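Local coordinates for putative gamma-hydroxymuconic semialdehyde dehydrogenase (Pseudomonas, PDB 4GO3), which probably oxidises gamma-hydroxymuconic semialdehyde with NAD(P)+, as an NAD+-binding member of the aldehyde dehydrogenase family, at residues 291-294 with 295-298; 300-303 with 304-308; 327-330 with 331-335. The protein carries 2 engineered substitutions. All coordinates share one frame; numbering follows the deposited sequence.

Contact 1: residues 291-294 with 295-298; sequences KDIA and DQFL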
loop_
_atom_site.group_PDB
_atom_site.type_symbol
_atom_site.label_atom_id
_atom_site.label_comp_id
_atom_site.label_asym_id
_atom_site.label_seq_id
_atom_site.Cartn_x
_atom_site.Cartn_y
_atom_site.Cartn_z
ATOM N N LYS A 291 -25.851 -0.523 -30.353
ATOM C CA LYS A 291 -26.307 0.001 -31.619
ATOM C C LYS A 291 -27.813 0.030 -31.804
ATOM O O LYS A 291 -28.319 0.824 -32.567
ATOM C CB LYS A 291 -25.671 -0.790 -32.747
ATOM C CG LYS A 291 -26.016 -2.251 -32.756
ATOM C CD LYS A 291 -26.254 -2.741 -34.177
ATOM C CE LYS A 291 -26.091 -4.251 -34.327
ATOM N NZ LYS A 291 -25.109 -4.569 -35.389
ATOM N N ASP A 292 -28.548 -0.785 -31.077
ATOM C CA ASP A 292 -29.985 -0.829 -31.276
ATOM C C ASP A 292 -30.753 0.235 -30.515
ATOM O O ASP A 292 -31.877 0.568 -30.868
ATOM C CB ASP A 292 -30.517 -2.207 -30.919
ATOM C CG ASP A 292 -30.173 -3.233 -31.944
ATOM O OD1 ASP A 292 -29.696 -2.853 -33.014
ATOM O OD2 ASP A 292 -30.381 -4.416 -31.695
ATOM N N ILE A 293 -30.145 0.772 -29.468
ATOM C CA ILE A 293 -30.800 1.766 -28.642
ATOM C C ILE A 293 -30.039 3.071 -28.651
ATOM O O ILE A 293 -30.440 4.026 -28.013
ATOM C CB ILE A 293 -30.892 1.289 -27.217
ATOM C CG1 ILE A 293 -29.509 0.861 -26.733
ATOM C CG2 ILE A 293 -31.875 0.156 -27.113
ATOM C CD1 ILE A 293 -28.932 1.767 -25.710
ATOM N N ALA A 294 -28.940 3.110 -29.388
ATOM C CA ALA A 294 -28.103 4.292 -29.443
ATOM C C ALA A 294 -28.826 5.503 -30.012
ATOM O O ALA A 294 -28.638 6.614 -29.534
ATOM C CB ALA A 294 -26.841 4.005 -30.213
ATOM N N ASP A 295 -29.660 5.281 -31.021
ATOM C CA ASP A 295 -30.447 6.340 -31.634
ATOM C C ASP A 295 -31.569 6.760 -30.728
ATOM O O ASP A 295 -31.818 7.933 -30.548
ATOM C CB ASP A 295 -31.023 5.882 -32.964
ATOM C CG ASP A 295 -29.967 5.723 -34.020
ATOM O OD1 ASP A 295 -28.828 6.133 -33.770
ATOM O OD2 ASP A 295 -30.268 5.174 -35.092
ATOM N N GLN A 296 -32.257 5.794 -30.154
ATOM C CA GLN A 296 -33.304 6.119 -29.211
ATOM C C GLN A 296 -32.701 6.865 -28.057
ATOM O O GLN A 296 -33.248 7.843 -27.593
ATOM C CB GLN A 296 -33.991 4.857 -28.712
ATOM C CG GLN A 296 -34.556 4.032 -29.827
ATOM C CD GLN A 296 -34.324 2.565 -29.645
ATOM O OE1 GLN A 296 -34.876 1.952 -28.735
ATOM N NE2 GLN A 296 -33.511 1.983 -30.515
ATOM N N PHE A 297 -31.552 6.394 -27.610
ATOM C CA PHE A 297 -30.892 6.972 -26.463
ATOM C C PHE A 297 -30.456 8.387 -26.722
ATOM O O PHE A 297 -30.827 9.286 -25.989
ATOM C CB PHE A 297 -29.668 6.131 -26.110
ATOM C CG PHE A 297 -28.957 6.571 -24.862
ATOM C CD1 PHE A 297 -29.261 6.017 -23.649
ATOM C CD2 PHE A 297 -27.975 7.517 -24.913
ATOM C CE1 PHE A 297 -28.614 6.413 -22.528
ATOM C CE2 PHE A 297 -27.336 7.903 -23.793
ATOM C CZ PHE A 297 -27.655 7.355 -22.603
ATOM N N LEU A 298 -29.636 8.568 -27.749
ATOM C CA LEU A 298 -29.028 9.865 -28.081
ATOM C C LEU A 298 -30.040 10.998 -28.290
ATOM O O LEU A 298 -29.754 12.148 -28.016
ATOM C CB LEU A 298 -28.086 9.748 -29.280
ATOM C CG LEU A 298 -26.777 9.027 -28.965
ATOM C CD1 LEU A 298 -26.040 8.648 -30.238
ATOM C CD2 LEU A 298 -25.881 9.848 -28.041
#
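Phe-297 and Leu-298 hang from the carbonyls of Ile-293 and Ala-294 in the opening turn of helix 294-307, which follows strand 286-290 in an alpha/beta layer of the aldehyde dehydrogenase fold. Phe-297 N donates to Ile-293 O at 2.6 Å, and Leu-298 N donates to Ala-294 O at 2.8 Å with the straighter N-H...O angle, 164°. Alongside these i to i+4 bonds, Ile-293 CD1 comes within 4.4 Å of Phe-297 CB, a loose apolar touch at the root of the aromatic side chain. The ring itself goes elsewhere: with Phe-297 CG anti to the backbone N (chi1 -175°), it leaves Ile-293 and packs on Ala-265, Val-266 and Ala-269 of helix 262-274 and on Leu-287 of strand 286-290. Across the turn, the side chains of Gln-296 and Ile-293 cross at about a right angle, although the Gln-296 amide is modelled too close to Asp-292 O and its exact turn is doubtful. Farther out, Leu-289 lies against Ala-294, Phe-297 and Leu-298, while Val-389 touches Leu-298, so this face of the helix is joined to strands 286-290 and 386-392. Asp-295 ties the same end of the helix to strand 386-392 by a salt bridge from its OD1 to Arg-391 NH2.

Contact 2: residues 300-303 with 304-308; sequences RFIA and LAKSI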
loop_
_atom_site.group_PDB
_atom_site.type_symbol
_atom_site.label_atom_id
_atom_site.label_comp_id
_atom_site.label_asym_id
_atom_site.label_seq_id
_atom_site.Cartn_x
_atom_site.Cartn_y
_atom_site.Cartn_z
ATOM N N ARG A 300 -32.845 11.403 -26.571
ATOM C CA ARG A 300 -33.284 11.976 -25.332
ATOM C C ARG A 300 -32.113 12.545 -24.594
ATOM O O ARG A 300 -32.256 13.482 -23.832
ATOM C CB ARG A 300 -33.966 10.919 -24.486
ATOM C CG ARG A 300 -34.445 9.761 -25.278
ATOM C CD ARG A 300 -34.999 8.696 -24.389
ATOM N NE ARG A 300 -36.073 9.216 -23.569
ATOM C CZ ARG A 300 -37.065 8.488 -23.079
ATOM N NH1 ARG A 300 -37.128 7.191 -23.328
ATOM N NH2 ARG A 300 -37.991 9.065 -22.340
ATOM N N PHE A 301 -30.946 11.963 -24.813
ATOM C CA PHE A 301 -29.751 12.411 -24.109
ATOM C C PHE A 301 -29.261 13.735 -24.667
ATOM O O PHE A 301 -28.966 14.667 -23.916
ATOM C CB PHE A 301 -28.644 11.352 -24.156
ATOM C CG PHE A 301 -27.407 11.723 -23.375
ATOM C CD1 PHE A 301 -26.237 12.097 -24.025
ATOM C CD2 PHE A 301 -27.415 11.702 -21.994
ATOM C CE1 PHE A 301 -25.106 12.438 -23.307
ATOM C CE2 PHE A 301 -26.294 12.043 -21.272
ATOM C CZ PHE A 301 -25.140 12.411 -21.924
ATOM N N ILE A 302 -29.189 13.857 -25.981
ATOM C CA ILE A 302 -28.766 15.113 -26.577
ATOM C C ILE A 302 -29.757 16.251 -26.338
ATOM O O ILE A 302 -29.375 17.392 -26.247
ATOM C CB ILE A 302 -28.492 14.967 -28.065
ATOM C CG1 ILE A 302 -27.416 13.931 -28.299
ATOM C CG2 ILE A 302 -28.034 16.276 -28.639
ATOM C CD1 ILE A 302 -27.232 13.621 -29.737
ATOM N N ALA A 303 -31.030 15.937 -26.227
ATOM C CA ALA A 303 -32.000 16.939 -25.875
ATOM C C ALA A 303 -31.814 17.328 -24.426
ATOM O O ALA A 303 -31.957 18.487 -24.061
ATOM C CB ALA A 303 -33.368 16.418 -26.085
ATOM N N LEU A 304 -31.394 16.379 -23.616
ATOM C CA LEU A 304 -31.094 16.704 -22.247
ATOM C C LEU A 304 -29.873 17.600 -22.180
ATOM O O LEU A 304 -29.925 18.705 -21.671
ATOM C CB LEU A 304 -30.886 15.432 -21.444
ATOM C CG LEU A 304 -30.922 15.590 -19.937
ATOM C CD1 LEU A 304 -32.189 16.227 -19.497
ATOM C CD2 LEU A 304 -30.791 14.244 -19.348
ATOM N N ALA A 305 -28.777 17.119 -22.724
ATOM C CA ALA A 305 -27.531 17.835 -22.667
ATOM C C ALA A 305 -27.739 19.288 -23.012
ATOM O O ALA A 305 -27.190 20.180 -22.378
ATOM C CB ALA A 305 -26.550 17.210 -23.596
ATOM N N LYS A 306 -28.538 19.527 -24.034
ATOM C CA LYS A 306 -28.718 20.865 -24.548
ATOM C C LYS A 306 -29.694 21.646 -23.711
ATOM O O LYS A 306 -29.794 22.841 -23.832
ATOM C CB LYS A 306 -29.189 20.802 -25.990
ATOM C CG LYS A 306 -28.121 20.378 -26.939
ATOM C CD LYS A 306 -28.688 20.044 -28.273
ATOM C CE LYS A 306 -27.939 20.739 -29.353
ATOM N NZ LYS A 306 -27.595 19.806 -30.421
ATOM N N SER A 307 -30.418 20.956 -22.858
ATOM C CA SER A 307 -31.427 21.600 -22.051
ATOM C C SER A 307 -30.827 22.075 -20.765
ATOM O O SER A 307 -31.451 22.771 -19.994
ATOM C CB SER A 307 -32.530 20.609 -21.727
ATOM O OG SER A 307 -32.005 19.479 -21.070
ATOM N N ILE A 308 -29.595 21.678 -20.530
ATOM C CA ILE A 308 -28.981 21.920 -19.242
ATOM C C ILE A 308 -28.646 23.379 -18.979
ATOM O O ILE A 308 -28.019 24.056 -19.784
ATOM C CB ILE A 308 -27.770 21.010 -19.018
ATOM C CG1 ILE A 308 -28.245 19.616 -18.611
ATOM C CG2 ILE A 308 -26.881 21.579 -17.955
ATOM C CD1 ILE A 308 -27.390 18.503 -19.108
#
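Ile-302 and Lys-306, one helical turn apart near the end of helix 294-307, lie side by side and point the same way. The beta branch of the isoleucine makes the touch: its CG1 stands beside the backbone N, which places CG2 anti to that N and 3.8 Å from Lys-306 CD. Lys-306 sets out with CG beside its own backbone N (chi1 -73°), and its CG passes 3.3 Å from Ile-302 O. The chain then bends at chi3 and chi4, bringing NZ to 4.0 Å from Ile-302 CG2 and to a hydrogen bond with Leu-347 O. In the backbone of the same turn, Lys-306 N donates to Ile-302 O at 3.2 Å from above the carbonyl plane, whereas Ala-305 N meets Phe-301 O at 2.7 Å with a nearly straight N-H...O angle of 176°. Leu-304 N completes the row on Arg-300 O at 3.0 Å. The side chains here spread to different neighbours: Phe-301 reaches Ala-269 of helix 262-274 and Val-368, while Leu-304 packs on Ala-270 and on Arg-487 of the second subunit. The place of Ser-307 OG is unsure. Chemically, the lysine is used in two ways, its CD methylene against Ile-302 CG2 and its ammonium as a donor to strand 345-348, so that the charge is carried past the isoleucine to a polar backbone atom.

Contact 3: residues 327-330 with 331-335; sequences LRRD and RVLSY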
loop_
_atom_site.group_PDB
_atom_site.type_symbol
_atom_site.label_atom_id
_atom_site.label_comp_id
_atom_site.label_asym_id
_atom_site.label_seq_id
_atom_site.Cartn_x
_atom_site.Cartn_y
_atom_site.Cartn_z
ATOM N N LEU A 327 -7.536 27.397 -16.927
ATOM C CA LEU A 327 -6.747 26.361 -17.553
ATOM C C LEU A 327 -7.582 25.102 -17.862
ATOM O O LEU A 327 -7.551 24.623 -18.977
ATOM C CB LEU A 327 -5.528 26.041 -16.693
ATOM C CG LEU A 327 -4.168 25.827 -17.347
ATOM C CD1 LEU A 327 -3.610 24.510 -16.873
ATOM C CD2 LEU A 327 -4.250 25.851 -18.854
ATOM N N ARG A 328 -8.294 24.568 -16.885
ATOM C CA ARG A 328 -9.140 23.432 -17.163
ATOM C C ARG A 328 -9.951 23.756 -18.397
ATOM O O ARG A 328 -9.941 23.014 -19.364
ATOM C CB ARG A 328 -10.063 23.143 -15.991
ATOM C CG ARG A 328 -10.536 21.721 -15.937
ATOM C CD ARG A 328 -9.903 20.942 -17.026
ATOM N NE ARG A 328 -9.170 19.814 -16.501
ATOM C CZ ARG A 328 -7.866 19.809 -16.296
ATOM N NH1 ARG A 328 -7.158 20.886 -16.581
ATOM N NH2 ARG A 328 -7.269 18.729 -15.811
ATOM N N ARG A 329 -10.645 24.876 -18.373
ATOM C CA ARG A 329 -11.445 25.266 -19.501
ATOM C C ARG A 329 -10.667 25.128 -20.791
ATOM O O ARG A 329 -11.156 24.599 -21.766
ATOM C CB ARG A 329 -11.912 26.693 -19.325
ATOM C CG ARG A 329 -12.884 27.115 -20.362
ATOM C CD ARG A 329 -12.204 27.971 -21.380
ATOM N NE ARG A 329 -11.443 29.058 -20.782
ATOM C CZ ARG A 329 -11.981 30.192 -20.359
ATOM N NH1 ARG A 329 -13.284 30.379 -20.463
ATOM N NH2 ARG A 329 -11.223 31.134 -19.827
ATOM N N ASP A 330 -9.439 25.607 -20.787
ATOM C CA ASP A 330 -8.674 25.730 -21.991
ATOM C C ASP A 330 -8.331 24.382 -22.476
ATOM O O ASP A 330 -8.158 24.159 -23.645
ATOM C CB ASP A 330 -7.373 26.462 -21.722
ATOM C CG ASP A 330 -7.568 27.897 -21.354
ATOM O OD1 ASP A 330 -8.705 28.339 -21.281
ATOM O OD2 ASP A 330 -6.583 28.586 -21.118
ATOM N N ARG A 331 -8.169 23.469 -21.542
ATOM C CA ARG A 331 -7.747 22.142 -21.880
ATOM C C ARG A 331 -8.909 21.390 -22.423
ATOM O O ARG A 331 -8.770 20.647 -23.355
ATOM C CB ARG A 331 -7.213 21.432 -20.660
ATOM C CG ARG A 331 -5.746 21.665 -20.404
ATOM C CD ARG A 331 -5.339 20.979 -19.131
ATOM N NE ARG A 331 -5.317 19.536 -19.295
ATOM C CZ ARG A 331 -4.213 18.841 -19.500
ATOM N NH1 ARG A 331 -3.056 19.460 -19.562
ATOM N NH2 ARG A 331 -4.261 17.535 -19.634
ATOM N N VAL A 332 -10.069 21.578 -21.833
ATOM C CA VAL A 332 -11.230 20.872 -22.265
ATOM C C VAL A 332 -11.543 21.283 -23.673
ATOM O O VAL A 332 -11.854 20.469 -24.478
ATOM C CB VAL A 332 -12.400 21.152 -21.358
ATOM C CG1 VAL A 332 -13.640 20.546 -21.908
ATOM C CG2 VAL A 332 -12.117 20.635 -20.019
ATOM N N LEU A 333 -11.462 22.561 -23.971
ATOM C CA LEU A 333 -11.675 23.030 -25.331
ATOM C C LEU A 333 -10.658 22.407 -26.291
ATOM O O LEU A 333 -11.013 21.941 -27.375
ATOM C CB LEU A 333 -11.648 24.558 -25.395
ATOM C CG LEU A 333 -12.747 25.207 -24.550
ATOM C CD1 LEU A 333 -12.710 26.703 -24.656
ATOM C CD2 LEU A 333 -14.100 24.702 -24.974
ATOM N N SER A 334 -9.395 22.389 -25.888
ATOM C CA SER A 334 -8.383 21.688 -26.666
ATOM C C SER A 334 -8.840 20.273 -26.986
ATOM O O SER A 334 -8.844 19.880 -28.147
ATOM C CB SER A 334 -7.054 21.635 -25.915
ATOM O OG SER A 334 -6.779 22.888 -25.328
ATOM N N TYR A 335 -9.216 19.516 -25.965
ATOM C CA TYR A 335 -9.732 18.161 -26.129
ATOM C C TYR A 335 -10.872 18.105 -27.140
ATOM O O TYR A 335 -10.921 17.228 -27.996
ATOM C CB TYR A 335 -10.222 17.622 -24.781
ATOM C CG TYR A 335 -9.140 17.020 -23.942
ATOM C CD1 TYR A 335 -9.026 17.307 -22.598
ATOM C CD2 TYR A 335 -8.222 16.167 -24.500
ATOM C CE1 TYR A 335 -8.029 16.761 -21.844
ATOM C CE2 TYR A 335 -7.229 15.615 -23.753
ATOM C CZ TYR A 335 -7.134 15.910 -22.432
ATOM O OH TYR A 335 -6.125 15.324 -21.722
#
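Leu-327 O receives Arg-331 N at 2.9 Å, an i to i+4 bond in the opening turns of helix 326-341, where one residue, Arg-328, belongs to the NAD+ site of this aldehyde dehydrogenase; the cofactor is absent from this chain. Arg-328 O takes Val-332 N at 2.9 Å, nearly along the C=O axis. Its side chain starts anti to the backbone N, folds at chi2 (3°) and crosses that of Val-332 at about a right angle, with CD 3.7 Å from Val-332 CG2. A further bend at chi3 carries the guanidinium to Arg-331, whose NE lies over one of its faces, 3.5 Å from Arg-328 NH1; the planes are 30° apart, and the two positive groups lie close with no bond between them. Trp-148, another NAD+-binding residue, and Phe-383 also touch Arg-328. With an alanine here, Val-332 CG2, Trp-148 and Phe-383 would probably lose a packing partner and the NAD+ site a positive group. In Arg-329, the bend at chi2 lays CD 3.5 Å from Leu-333 CD1, and the bend at chi3 turns NE to Asp-330 OD1, which sits at the edge of the guanidinium in its plane, a 2.9 Å salt bridge between sequence neighbours. NH1 of the same arginine has a weak bond to Gly-361 O. Asp-330 offers its carbonyl to Ser-334 twice. Ser-334 N reaches Asp-330 O at 3.1 Å from above the carbonyl plane, and Ser-334 OG, held beside its own backbone N, donates to it at 2.5 Å.

Contacts 1 and 2 are successive parts of helix 294-307, with centres 14 Å apart; they adjoin in sequence and share helix 262-274 as a packing partner. Contact 3 lies on helix 326-341, the next helix in the chain, its centre 29 Å from that of contact 1 and 22 Å from that of contact 2. Nearest atoms stay about 17 Å and about 13 Å away, so neither touches it. Of the three, contact 3 alone holds part of the NAD+ site: the side chain of Arg-328 is about 4 Å from that of Trp-148 and about 7 Å from that of Ser-226. Contact 2 meets the second subunit instead.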